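Local coordinates for protein glycoside hydrolase family 31 (PDB 5I0F) that degrades cycloalternan, a cyclic glucose oligosaccharide, as a family 31 glycoside hydrolase working through a covalent glycosyl-enzyme intermediate, at residues A[211-216]-A[553-558]; A[279-284]-A[521-526]; A[100-105]-A[128-133]; A[134-139]-A[153-158]; A[417-422]-A[474-479]. All coordinates share one frame; numbering follows the deposited sequence.

Contact 1 of 5, residues A[211-216]-A[553-558]; sequences LPMPFA and CGILYW
Cys553 meets two residues of 211-216 at once. Its SG lies beside the Phe215 ring, near the ring plane and 4.0 Å from Phe215 CD2. This is a sulfur-aromatic contact made at the edge, with SG 88° off the ring normal. The CB of Cys553 packs against Met213 SD at 3.9 Å, and its carbonyl O also borders the Met213 thioether. Gly554, with positive phi, is the C-prime residue of the Schellman motif that ends helix 537-551, in which Ile555 N bonds Ala550 O. The Ile555 side chain takes two neighbours. Ile555 CD1 touches Met213 CE at 3.9 Å, the two chains crossing at a slant, while Ile555 CG1 meets Leu211 CD1 at 4.1 Å, tip to tip. Met213 can span from Cys553 to Ile555 because its chain runs extended beyond CG (chi2 -175°). No hydrogen bond joins the segments; the contact is buried side-chain packing. It sets one strand of the five-stranded mixed sheet, 212-219, against the loop that leads from helix 537-551 into barrel strand 558-561, with Tyr528 of barrel strand 527-529 touching both Leu211 and Ile555.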
# COMPACT_ATOMS: atom_id res chain seq x y z
N LEU A 211 -1.90 -2.34 0.29
CA LEU A 211 -3.07 -2.52 -0.58
C LEU A 211 -3.83 -3.81 -0.23
O LEU A 211 -3.86 -4.78 -1.03
CB LEU A 211 -2.60 -2.53 -2.04
CG LEU A 211 -3.52 -1.90 -3.08
CD1 LEU A 211 -2.89 -2.02 -4.47
CD2 LEU A 211 -4.89 -2.53 -3.08
N PRO A 212 -4.46 -3.83 0.95
CA PRO A 212 -5.24 -5.00 1.34
C PRO A 212 -6.63 -4.93 0.72
O PRO A 212 -7.06 -3.86 0.29
CB PRO A 212 -5.33 -4.84 2.86
CG PRO A 212 -5.34 -3.37 3.07
CD PRO A 212 -4.44 -2.80 2.00
N MET A 213 -7.33 -6.05 0.71
CA MET A 213 -8.78 -6.10 0.41
C MET A 213 -9.43 -7.20 1.24
O MET A 213 -8.80 -8.23 1.49
CB MET A 213 -9.03 -6.35 -1.07
CG MET A 213 -8.56 -5.22 -1.99
SD MET A 213 -9.02 -5.54 -3.68
CE MET A 213 -7.99 -4.37 -4.57
N PRO A 214 -10.69 -7.00 1.67
CA PRO A 214 -11.37 -8.04 2.44
C PRO A 214 -12.09 -9.03 1.51
O PRO A 214 -13.31 -9.18 1.58
CB PRO A 214 -12.33 -7.24 3.31
CG PRO A 214 -12.70 -6.05 2.45
CD PRO A 214 -11.44 -5.73 1.69
N PHE A 215 -11.30 -9.71 0.70
CA PHE A 215 -11.80 -10.58 -0.38
C PHE A 215 -10.76 -11.65 -0.64
O PHE A 215 -9.55 -11.36 -0.58
CB PHE A 215 -12.03 -9.79 -1.69
CG PHE A 215 -11.95 -10.65 -2.95
CD1 PHE A 215 -13.05 -11.38 -3.38
CD2 PHE A 215 -10.78 -10.73 -3.69
CE1 PHE A 215 -12.97 -12.18 -4.51
CE2 PHE A 215 -10.70 -11.54 -4.82
CZ PHE A 215 -11.81 -12.25 -5.24
N ALA A 216 -11.22 -12.86 -0.95
CA ALA A 216 -10.34 -13.93 -1.45
C ALA A 216 -11.14 -14.93 -2.26
O ALA A 216 -12.34 -15.08 -2.09
CB ALA A 216 -9.65 -14.63 -0.29
N CYS A 553 -6.76 -9.90 -7.38
CA CYS A 553 -7.82 -9.08 -6.80
C CYS A 553 -8.23 -7.93 -7.72
O CYS A 553 -8.98 -7.04 -7.30
CB CYS A 553 -7.37 -8.56 -5.44
SG CYS A 553 -6.94 -9.94 -4.35
N GLY A 554 -7.79 -7.97 -8.97
CA GLY A 554 -8.21 -7.02 -9.97
C GLY A 554 -7.36 -5.78 -10.12
O GLY A 554 -7.80 -4.83 -10.76
N ILE A 555 -6.15 -5.77 -9.54
CA ILE A 555 -5.19 -4.68 -9.75
C ILE A 555 -4.40 -5.09 -10.98
O ILE A 555 -3.45 -5.89 -10.89
CB ILE A 555 -4.26 -4.49 -8.54
CG1 ILE A 555 -5.05 -4.11 -7.28
CG2 ILE A 555 -3.20 -3.43 -8.83
CD1 ILE A 555 -5.78 -2.78 -7.35
N LEU A 556 -4.79 -4.54 -12.13
CA LEU A 556 -4.29 -4.97 -13.44
C LEU A 556 -2.95 -4.35 -13.81
O LEU A 556 -2.05 -5.05 -14.28
CB LEU A 556 -5.34 -4.62 -14.51
CG LEU A 556 -5.13 -5.03 -15.97
CD1 LEU A 556 -5.09 -6.53 -16.06
CD2 LEU A 556 -6.26 -4.52 -16.86
N TYR A 557 -2.83 -3.04 -13.63
CA TYR A 557 -1.68 -2.28 -14.11
C TYR A 557 -0.66 -2.11 -12.97
O TYR A 557 -0.56 -1.04 -12.35
CB TYR A 557 -2.15 -0.91 -14.64
CG TYR A 557 -3.22 -0.93 -15.70
CD1 TYR A 557 -2.90 -1.28 -17.01
CD2 TYR A 557 -4.53 -0.57 -15.42
CE1 TYR A 557 -3.88 -1.30 -18.01
CE2 TYR A 557 -5.51 -0.59 -16.40
CZ TYR A 557 -5.17 -0.92 -17.70
OH TYR A 557 -6.10 -0.94 -18.70
N TRP A 558 0.05 -3.18 -12.69
CA TRP A 558 0.93 -3.29 -11.56
C TRP A 558 2.37 -3.31 -12.02
O TRP A 558 2.71 -3.92 -13.03
CB TRP A 558 0.61 -4.56 -10.79
CG TRP A 558 1.50 -4.84 -9.63
CD1 TRP A 558 1.27 -4.55 -8.33
CD2 TRP A 558 2.78 -5.48 -9.68
NE1 TRP A 558 2.33 -4.97 -7.55
CE2 TRP A 558 3.27 -5.55 -8.36
CE3 TRP A 558 3.55 -6.04 -10.72
CZ2 TRP A 558 4.49 -6.15 -8.05
CZ3 TRP A 558 4.77 -6.60 -10.41
CH2 TRP A 558 5.23 -6.66 -9.09

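Contact 2 of 5, residues A[279-284]-A[521-526]; sequences GFLDVA and GSQAHG
Gln523 points from a 3-10 turn, 522-524, in the loop before strand 527-529 of the TIM barrel, and its side chain is met by the last turns of helix 273-284. From CB the chain reaches CG, which packs on Leu281 CD2 at 4.0 Å. A bend at chi2 (92°) then swings CD and its amide across Ala284, whose CB sits 3.8 Å from Gln523 CD. Beyond CD the amide splits its duties. OE1 turns back within its own loop and accepts from Gly521 N at 2.9 Å, in the carbonyl plane, bracing the start of the turn. NE2 donates to Cys553 O, which satisfies this buried nitrogen, and also lies obliquely against the Phe280 ring, 3.3 Å from Phe280 CE2, with ring and amide planes 64° apart. Ala284 CB in turn covers part of one Phe280 face near the rim; Phe280 also stacks with Phe215. Where helix and loop backbones come nearest, the contact is a CA-H...O approach, Gly521 CA to Ala284 O at 3.3 Å, with 155° at the hydrogen.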
# COMPACT_ATOMS: atom_id res chain seq x y z
N GLY A 279 -17.20 -11.58 -10.37
CA GLY A 279 -18.20 -11.24 -9.37
C GLY A 279 -17.72 -10.11 -8.49
O GLY A 279 -18.43 -9.12 -8.27
N PHE A 280 -16.50 -10.27 -7.98
CA PHE A 280 -15.88 -9.24 -7.15
C PHE A 280 -15.71 -7.90 -7.89
O PHE A 280 -16.10 -6.84 -7.37
CB PHE A 280 -14.55 -9.76 -6.59
CG PHE A 280 -13.86 -8.78 -5.66
CD1 PHE A 280 -14.54 -8.18 -4.60
CD2 PHE A 280 -12.51 -8.47 -5.84
CE1 PHE A 280 -13.90 -7.27 -3.76
CE2 PHE A 280 -11.86 -7.58 -4.98
CZ PHE A 280 -12.56 -6.98 -3.94
N LEU A 281 -15.23 -7.96 -9.12
CA LEU A 281 -15.09 -6.75 -9.93
C LEU A 281 -16.41 -6.00 -10.20
O LEU A 281 -16.42 -4.75 -10.23
CB LEU A 281 -14.40 -7.07 -11.27
CG LEU A 281 -12.96 -7.56 -11.15
CD1 LEU A 281 -12.37 -7.73 -12.54
CD2 LEU A 281 -12.10 -6.64 -10.31
N ASP A 282 -17.50 -6.74 -10.38
CA ASP A 282 -18.82 -6.14 -10.48
C ASP A 282 -19.18 -5.29 -9.26
O ASP A 282 -19.86 -4.28 -9.41
CB ASP A 282 -19.91 -7.20 -10.71
CG ASP A 282 -19.92 -7.75 -12.13
OD1 ASP A 282 -19.41 -7.07 -13.06
OD2 ASP A 282 -20.46 -8.86 -12.31
N VAL A 283 -18.73 -5.69 -8.07
CA VAL A 283 -18.98 -4.96 -6.84
C VAL A 283 -17.92 -3.86 -6.59
O VAL A 283 -18.26 -2.72 -6.23
CB VAL A 283 -19.05 -5.96 -5.66
CG1 VAL A 283 -19.02 -5.27 -4.31
CG2 VAL A 283 -20.30 -6.81 -5.80
N ALA A 284 -16.65 -4.19 -6.81
CA ALA A 284 -15.54 -3.30 -6.49
C ALA A 284 -15.31 -2.19 -7.49
O ALA A 284 -15.01 -1.08 -7.09
CB ALA A 284 -14.26 -4.10 -6.30
N GLY A 521 -12.12 -1.08 -4.56
CA GLY A 521 -12.37 0.08 -5.43
C GLY A 521 -11.15 0.65 -6.14
O GLY A 521 -11.31 1.30 -7.18
N SER A 522 -9.94 0.41 -5.61
CA SER A 522 -8.71 0.82 -6.27
C SER A 522 -8.53 0.27 -7.70
O SER A 522 -7.84 0.91 -8.51
CB SER A 522 -7.48 0.50 -5.40
OG SER A 522 -7.50 1.28 -4.22
N GLN A 523 -9.18 -0.84 -8.01
CA GLN A 523 -9.14 -1.46 -9.34
C GLN A 523 -9.50 -0.45 -10.47
O GLN A 523 -8.93 -0.52 -11.57
CB GLN A 523 -10.09 -2.65 -9.44
CG GLN A 523 -9.81 -3.83 -8.51
CD GLN A 523 -10.54 -3.78 -7.17
OE1 GLN A 523 -10.90 -2.71 -6.66
NE2 GLN A 523 -10.73 -4.96 -6.56
N ALA A 524 -10.42 0.47 -10.19
CA ALA A 524 -10.87 1.46 -11.15
C ALA A 524 -9.97 2.67 -11.35
O ALA A 524 -10.20 3.46 -12.27
CB ALA A 524 -12.29 1.93 -10.78
N HIS A 525 -8.94 2.84 -10.52
CA HIS A 525 -8.24 4.12 -10.43
C HIS A 525 -6.75 3.97 -10.68
O HIS A 525 -5.95 3.95 -9.75
CB HIS A 525 -8.50 4.77 -9.05
CG HIS A 525 -9.95 5.01 -8.78
ND1 HIS A 525 -10.73 5.85 -9.55
CD2 HIS A 525 -10.77 4.53 -7.81
CE1 HIS A 525 -11.96 5.87 -9.08
NE2 HIS A 525 -12.01 5.05 -8.04
N GLY A 526 -6.39 3.90 -11.95
CA GLY A 526 -5.01 4.01 -12.39
C GLY A 526 -4.15 2.79 -12.20
O GLY A 526 -4.64 1.64 -12.30

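Contact 3 of 5, residues A[100-105]-A[128-133]; sequences LPDQDA and PSHWSA. With CA (calcium ion), chain F.
Pro128 is packed into the bend of 100-105, and that is the tight part of the contact. Its CG sits 3.8 Å from Leu100 CD2, the leucine crossing the proline at about a right angle, and only 3.4 Å from Pro101 O. Leu100 CG, anti to its backbone N (chi1 -173°), is itself 4.2 Å from Pro128 CG. The ring's CD lies 3.5 Å from Gln103 O, a buried carbonyl that has no hydrogen-bond partner in the model. The inverse gamma turn centred on Asp102 curls the backbone so that carbonyls before and after it both face this ring. Toward solvent, water replaces direct bonding. Asp102 and His130 stay apart, Asp102 OD2 being 4.1 Å from His130 ND1, and one water joins Asp102 OD1, Pro128 O and the edge of the His130 ring at ND1. A second water donates to Asp104 OD1 and to Pro128 O, so that carbonyl receives two waters; Asp104 OD2 bonds Ser157 OG instead. The contact joins the loop entering hairpin 105-126 of the N-terminal sheet to strand 130-132, an outermost strand of the six-stranded antiparallel sheet, beyond which Ala133 O binds a calcium ion alongside five waters.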
# COMPACT_ATOMS: atom_id res chain seq x y z
N LEU A 100 -10.40 -9.28 34.30
CA LEU A 100 -11.27 -8.11 34.37
C LEU A 100 -12.69 -8.48 34.77
O LEU A 100 -13.32 -9.28 34.08
CB LEU A 100 -11.29 -7.40 33.02
CG LEU A 100 -12.02 -6.05 32.97
CD1 LEU A 100 -11.28 -5.00 33.78
CD2 LEU A 100 -12.17 -5.63 31.52
N PRO A 101 -13.20 -7.93 35.88
CA PRO A 101 -14.60 -8.24 36.23
C PRO A 101 -15.58 -7.80 35.15
O PRO A 101 -15.35 -6.79 34.47
CB PRO A 101 -14.82 -7.42 37.51
CG PRO A 101 -13.47 -7.26 38.11
CD PRO A 101 -12.50 -7.20 36.96
N ASP A 102 -16.67 -8.55 34.98
CA ASP A 102 -17.73 -8.19 34.04
C ASP A 102 -18.71 -7.21 34.70
O ASP A 102 -19.89 -7.49 34.84
CB ASP A 102 -18.46 -9.45 33.52
CG ASP A 102 -19.29 -9.18 32.26
OD1 ASP A 102 -19.37 -8.03 31.79
OD2 ASP A 102 -19.88 -10.13 31.71
N GLN A 103 -18.19 -6.05 35.10
CA GLN A 103 -19.00 -4.99 35.72
C GLN A 103 -18.53 -3.68 35.12
O GLN A 103 -17.32 -3.49 34.92
CB GLN A 103 -18.80 -4.97 37.24
CG GLN A 103 -19.05 -6.29 37.96
CD GLN A 103 -18.73 -6.22 39.45
OE1 GLN A 103 -18.42 -5.16 40.00
NE2 GLN A 103 -18.81 -7.37 40.13
N ASP A 104 -19.46 -2.78 34.82
CA ASP A 104 -19.09 -1.46 34.33
C ASP A 104 -18.49 -0.61 35.45
O ASP A 104 -18.82 -0.79 36.63
CB ASP A 104 -20.27 -0.74 33.70
CG ASP A 104 -20.76 -1.42 32.43
OD1 ASP A 104 -20.05 -2.30 31.91
OD2 ASP A 104 -21.86 -1.06 31.98
N ALA A 105 -17.60 0.29 35.07
CA ALA A 105 -16.85 1.10 36.03
C ALA A 105 -16.45 2.41 35.40
O ALA A 105 -16.69 2.66 34.22
CB ALA A 105 -15.61 0.33 36.48
N PRO A 128 -16.63 -3.43 30.06
CA PRO A 128 -16.12 -4.68 29.53
C PRO A 128 -17.08 -5.37 28.57
O PRO A 128 -18.31 -5.27 28.72
CB PRO A 128 -15.90 -5.53 30.78
CG PRO A 128 -15.77 -4.57 31.89
CD PRO A 128 -16.67 -3.42 31.53
N SER A 129 -16.49 -6.04 27.59
CA SER A 129 -17.20 -6.77 26.58
C SER A 129 -17.09 -8.28 26.81
O SER A 129 -16.19 -8.75 27.52
CB SER A 129 -16.63 -6.44 25.19
OG SER A 129 -16.93 -5.10 24.82
N HIS A 130 -18.03 -9.02 26.23
CA HIS A 130 -17.99 -10.48 26.20
C HIS A 130 -18.53 -10.98 24.87
O HIS A 130 -19.26 -10.26 24.19
CB HIS A 130 -18.76 -11.09 27.39
CG HIS A 130 -20.25 -10.90 27.32
ND1 HIS A 130 -20.87 -9.73 27.72
CD2 HIS A 130 -21.24 -11.72 26.92
CE1 HIS A 130 -22.17 -9.85 27.57
NE2 HIS A 130 -22.42 -11.05 27.08
N TRP A 131 -18.15 -12.19 24.52
CA TRP A 131 -18.61 -12.81 23.27
C TRP A 131 -19.96 -13.48 23.49
O TRP A 131 -20.12 -14.27 24.42
CB TRP A 131 -17.58 -13.81 22.73
CG TRP A 131 -16.33 -13.19 22.22
CD1 TRP A 131 -15.12 -13.14 22.86
CD2 TRP A 131 -16.14 -12.51 20.97
NE1 TRP A 131 -14.20 -12.49 22.10
CE2 TRP A 131 -14.79 -12.09 20.93
CE3 TRP A 131 -16.97 -12.23 19.88
CZ2 TRP A 131 -14.25 -11.39 19.83
CZ3 TRP A 131 -16.43 -11.54 18.78
CH2 TRP A 131 -15.08 -11.13 18.77
N SER A 132 -20.93 -13.15 22.64
CA SER A 132 -22.29 -13.68 22.76
C SER A 132 -22.69 -14.41 21.49
O SER A 132 -22.50 -13.89 20.37
CB SER A 132 -23.27 -12.54 23.02
OG SER A 132 -24.60 -13.02 23.07
N ALA A 133 -23.25 -15.60 21.68
CA ALA A 133 -23.84 -16.40 20.61
C ALA A 133 -25.32 -16.07 20.39
O ALA A 133 -25.97 -16.71 19.56
CB ALA A 133 -23.69 -17.88 20.91
CA CA F . -26.15 -17.76 17.36
O HOH W 1 -19.96 -7.55 28.99
O HOH W 2 -20.46 -3.72 29.54
O HOH W 3 -24.91 -15.47 17.19
O HOH W 4 -24.01 -18.20 16.75
O HOH W 5 -26.44 -18.84 15.23
O HOH W 6 -28.48 -17.86 18.08
O HOH W 7 -25.97 -19.68 18.73

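Contact 4 of 5, residues A[134-139]-A[153-158]; sequences EPVGHI and WLVSSA
Gly137 and Val136 lie over one face of the Trp153 indole. Gly137 CA stands 3.8 Å from the centroid of the six-membered ring, 20° off its normal, and Val136 CB stands 4.2 Å from that of the five-membered ring, 24° off: two CH-pi contacts laid along the ring system. Trp153 CG, anti to the carbonyl carbon (chi1 -56°), comes within 3.9 Å of Val136 CB. Gly137 has no side chain, and its backbone lies directly on the indole face, Gly137 C being 3.2 Å from Trp153 CZ2. At the far end of the indole, Ile139 CD1 touches Trp153 CH2, the two side chains running alongside in opposite senses. Val136 extends the apolar patch the other way, its CG1 meeting Val155 CG1.

The indole N-H works through water at the ring edge: one water accepts from Trp153 NE1 at 3.0 Å and donates to Gly137 O, while another, also a calcium ligand, donates to Glu134 O and takes a long, weak bond from NE1. In the next shell, an inverse gamma turn centred on Pro135 precedes Val136 and Gly137, consistent with their placement over the ring. Val163 and Pro262 also touch Trp153. The contact is packing between two beta-sheets, a tryptophan of strand 152-155 in the six-stranded antiparallel sheet lying under the chain that enters strand 138-141, the edge of the five-stranded mixed sheet.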
# COMPACT_ATOMS: atom_id res chain seq x y z
N GLU A 134 -25.85 -15.07 21.11
CA GLU A 134 -27.24 -14.63 20.90
C GLU A 134 -27.31 -13.93 19.54
O GLU A 134 -26.29 -13.41 19.08
CB GLU A 134 -27.70 -13.66 21.99
CG GLU A 134 -27.56 -14.14 23.43
CD GLU A 134 -28.34 -15.39 23.76
OE1 GLU A 134 -29.41 -15.64 23.15
OE2 GLU A 134 -27.87 -16.13 24.65
N PRO A 135 -28.49 -13.92 18.90
CA PRO A 135 -28.62 -13.28 17.59
C PRO A 135 -28.69 -11.75 17.72
O PRO A 135 -29.71 -11.14 17.41
CB PRO A 135 -29.91 -13.90 17.03
CG PRO A 135 -30.73 -14.13 18.25
CD PRO A 135 -29.75 -14.56 19.31
N VAL A 136 -27.58 -11.15 18.14
CA VAL A 136 -27.47 -9.71 18.38
C VAL A 136 -27.52 -8.96 17.06
O VAL A 136 -28.13 -7.89 16.96
CB VAL A 136 -26.13 -9.36 19.09
CG1 VAL A 136 -25.97 -7.85 19.26
CG2 VAL A 136 -26.04 -10.06 20.44
N GLY A 137 -26.85 -9.51 16.06
CA GLY A 137 -26.92 -9.04 14.68
C GLY A 137 -27.15 -10.19 13.71
O GLY A 137 -27.52 -11.28 14.10
N HIS A 138 -26.85 -9.93 12.44
CA HIS A 138 -27.18 -10.83 11.36
C HIS A 138 -26.07 -10.76 10.30
O HIS A 138 -25.61 -9.67 9.96
CB HIS A 138 -28.56 -10.38 10.83
CG HIS A 138 -28.91 -10.92 9.48
ND1 HIS A 138 -29.17 -12.25 9.26
CD2 HIS A 138 -29.11 -10.29 8.30
CE1 HIS A 138 -29.48 -12.44 7.99
NE2 HIS A 138 -29.45 -11.26 7.38
N ILE A 139 -25.60 -11.92 9.85
CA ILE A 139 -24.69 -12.01 8.72
C ILE A 139 -25.53 -12.26 7.45
O ILE A 139 -26.16 -13.31 7.33
CB ILE A 139 -23.66 -13.15 8.87
CG1 ILE A 139 -22.95 -13.12 10.23
CG2 ILE A 139 -22.64 -13.09 7.74
CD1 ILE A 139 -22.13 -11.89 10.50
N TRP A 153 -20.72 -12.37 18.79
CA TRP A 153 -20.79 -10.88 18.76
C TRP A 153 -20.15 -10.35 20.03
O TRP A 153 -20.49 -10.82 21.12
CB TRP A 153 -22.25 -10.43 18.65
CG TRP A 153 -22.96 -11.01 17.45
CD1 TRP A 153 -23.62 -12.20 17.39
CD2 TRP A 153 -23.04 -10.42 16.15
NE1 TRP A 153 -24.12 -12.39 16.11
CE2 TRP A 153 -23.78 -11.31 15.34
CE3 TRP A 153 -22.58 -9.21 15.59
CZ2 TRP A 153 -24.06 -11.05 13.98
CZ3 TRP A 153 -22.85 -8.95 14.25
CH2 TRP A 153 -23.59 -9.87 13.46
N LEU A 154 -19.21 -9.41 19.89
CA LEU A 154 -18.49 -8.85 21.03
C LEU A 154 -19.30 -7.67 21.56
O LEU A 154 -19.31 -6.60 20.94
CB LEU A 154 -17.06 -8.45 20.65
CG LEU A 154 -16.18 -7.96 21.81
CD1 LEU A 154 -16.00 -9.04 22.87
CD2 LEU A 154 -14.83 -7.47 21.30
N VAL A 155 -19.96 -7.87 22.70
CA VAL A 155 -20.96 -6.92 23.20
C VAL A 155 -20.64 -6.39 24.59
O VAL A 155 -20.13 -7.11 25.44
CB VAL A 155 -22.38 -7.52 23.24
CG1 VAL A 155 -22.85 -7.86 21.83
CG2 VAL A 155 -22.47 -8.73 24.17
N SER A 156 -20.97 -5.12 24.80
CA SER A 156 -20.91 -4.49 26.12
C SER A 156 -22.20 -3.72 26.35
O SER A 156 -23.08 -3.73 25.49
CB SER A 156 -19.72 -3.53 26.20
OG SER A 156 -19.93 -2.40 25.38
N SER A 157 -22.31 -3.06 27.49
CA SER A 157 -23.43 -2.16 27.74
C SER A 157 -23.46 -0.98 26.76
O SER A 157 -24.51 -0.40 26.53
CB SER A 157 -23.40 -1.65 29.18
OG SER A 157 -22.20 -0.94 29.42
N ALA A 158 -22.31 -0.63 26.20
CA ALA A 158 -22.20 0.42 25.17
C ALA A 158 -22.75 -0.01 23.80
O ALA A 158 -23.31 0.81 23.08
CB ALA A 158 -20.75 0.87 25.02
O HOH W 3 -24.91 -15.47 17.19
O HOH W 8 -26.16 -14.02 14.71

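Contact 5 of 5, residues A[417-422]-A[474-479]; sequences KEPDGT and GSDLRY
Lys417 and Arg478 form a single antiparallel beta bridge, a hydrogen-bonded pair between two loops of the TIM-barrel domain. Both of its bonds are nearly straight: Lys417 N donates to Arg478 O at 3.1 Å, and Arg478 N to Lys417 O at 2.9 Å. Lys417 O also takes a CA-H...O contact from Leu477 CA. Next to the bridge, 418-421 makes a type I turn, and the Arg478 side chain, extended from CG to NE (chi2 -178°, chi3 174°), reaches its second residue. Arg478 NE donates to Pro419 O at 2.8 Å with 174° at the hydrogen; the oxygen lies in the guanidinium plane, and NH1 adds only a weak, longer bond to it.

Asp476 OD2 and Glu418 OE1 have outside partners. Asp476 forms a salt bridge with Arg7 through OD2, and the same oxygen touches Pro419 CG at 3.5 Å. Glu418 OE1 pairs with Arg427 while resting against Leu477 CD2, glutamate and leucine lying alongside with their tips on the same side. Within their own loop, Asp476 O and Leu477 O accept from Arg484 farther along it. Gly421 N to Glu418 O closes the type I turn, and Glu418 N to Thr422 O is a separate backbone bond across its base. Asp420 OD1 takes two donors: Thr422 N, in an Asx turn and from above the carboxylate plane, and Thr422 OG1 at 2.7 Å on its syn side.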
# COMPACT_ATOMS: atom_id res chain seq x y z
N LYS A 417 -10.79 15.61 10.13
CA LYS A 417 -10.90 16.20 11.47
C LYS A 417 -10.76 15.21 12.61
O LYS A 417 -11.12 14.06 12.47
CB LYS A 417 -12.22 16.96 11.57
CG LYS A 417 -12.15 18.22 10.73
CD LYS A 417 -13.48 18.93 10.57
CE LYS A 417 -13.33 19.98 9.49
NZ LYS A 417 -14.32 21.05 9.69
N GLU A 418 -10.22 15.67 13.74
CA GLU A 418 -10.29 14.92 15.00
C GLU A 418 -11.76 14.97 15.51
O GLU A 418 -12.57 15.83 15.07
CB GLU A 418 -9.33 15.51 16.07
CG GLU A 418 -7.87 15.82 15.69
CD GLU A 418 -6.84 14.68 15.73
OE1 GLU A 418 -7.20 13.51 16.03
OE2 GLU A 418 -5.62 14.97 15.43
N PRO A 419 -12.13 14.07 16.46
CA PRO A 419 -13.51 14.11 16.98
C PRO A 419 -13.96 15.48 17.50
O PRO A 419 -15.13 15.80 17.32
CB PRO A 419 -13.53 13.03 18.07
CG PRO A 419 -12.14 12.55 18.21
CD PRO A 419 -11.37 12.92 16.98
N ASP A 420 -13.07 16.31 18.05
CA ASP A 420 -13.43 17.68 18.49
C ASP A 420 -13.57 18.76 17.40
O ASP A 420 -13.78 19.92 17.72
CB ASP A 420 -12.46 18.19 19.57
CG ASP A 420 -11.07 18.54 19.04
OD1 ASP A 420 -10.77 18.33 17.83
OD2 ASP A 420 -10.26 19.00 19.86
N GLY A 421 -13.42 18.39 16.12
CA GLY A 421 -13.62 19.34 15.01
C GLY A 421 -12.37 20.04 14.52
O GLY A 421 -12.41 20.70 13.49
N THR A 422 -11.25 19.90 15.24
CA THR A 422 -10.02 20.57 14.86
C THR A 422 -9.34 19.68 13.81
O THR A 422 -9.70 18.50 13.69
CB THR A 422 -9.10 20.80 16.06
OG1 THR A 422 -8.71 19.55 16.64
CG2 THR A 422 -9.81 21.64 17.12
N GLY A 474 -7.03 6.66 13.58
CA GLY A 474 -8.00 7.14 14.56
C GLY A 474 -9.37 6.66 14.16
O GLY A 474 -9.88 7.06 13.10
N SER A 475 -9.97 5.81 14.97
CA SER A 475 -11.28 5.27 14.65
C SER A 475 -12.38 6.35 14.66
O SER A 475 -13.41 6.18 14.01
CB SER A 475 -11.64 4.14 15.65
OG SER A 475 -11.92 4.71 16.92
N ASP A 476 -12.14 7.46 15.37
CA ASP A 476 -13.15 8.51 15.59
C ASP A 476 -12.88 9.79 14.78
O ASP A 476 -13.54 10.80 15.00
CB ASP A 476 -13.31 8.84 17.08
CG ASP A 476 -11.97 8.95 17.83
OD1 ASP A 476 -10.86 8.74 17.23
OD2 ASP A 476 -12.05 9.20 19.05
N LEU A 477 -11.94 9.73 13.83
CA LEU A 477 -11.75 10.83 12.89
C LEU A 477 -13.07 11.09 12.15
O LEU A 477 -13.90 10.20 12.07
CB LEU A 477 -10.61 10.53 11.92
CG LEU A 477 -9.20 10.27 12.50
CD1 LEU A 477 -8.19 10.17 11.37
CD2 LEU A 477 -8.78 11.31 13.52
N ARG A 478 -13.26 12.30 11.62
CA ARG A 478 -14.48 12.70 10.95
C ARG A 478 -14.20 13.12 9.52
O ARG A 478 -13.31 13.94 9.25
CB ARG A 478 -15.13 13.88 11.68
CG ARG A 478 -15.41 13.64 13.15
CD ARG A 478 -16.11 14.85 13.76
NE ARG A 478 -16.53 14.63 15.16
CZ ARG A 478 -17.60 13.91 15.53
NH1 ARG A 478 -17.88 13.77 16.83
NH2 ARG A 478 -18.38 13.33 14.64
N TYR A 479 -15.01 12.60 8.61
CA TYR A 479 -14.93 12.91 7.19
C TYR A 479 -16.23 13.61 6.77
O TYR A 479 -17.31 13.35 7.32
CB TYR A 479 -14.73 11.64 6.38
CG TYR A 479 -13.36 10.99 6.52
CD1 TYR A 479 -13.07 10.13 7.58
CD2 TYR A 479 -12.38 11.22 5.58
CE1 TYR A 479 -11.81 9.54 7.70
CE2 TYR A 479 -11.13 10.62 5.68
CZ TYR A 479 -10.84 9.77 6.73
OH TYR A 479 -9.57 9.22 6.78

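Overall arrangement
From the N terminus, contact 3 closes first, bringing 100-105 back to 128-133 around the last hairpin of the N-terminal eight-stranded sheet. Contact 4 follows in series and shuts a short loop, 134-139 to 153-158; the two touch, sharing a calcium-bound water and neighbouring strands 130-132 and 152-155. Contact 1 then opens a long loop that returns only at 553-558, joining the five-stranded mixed sheet to the barrel. Contact 2 nests inside it, and contact 5 nests inside contact 2. Contacts 1 and 2 meet side by side, centres 8 Å apart, where sheet, helix 273-284 and barrel converge; contact 5 joins two barrel-domain loops, its centre about 28 Å from theirs.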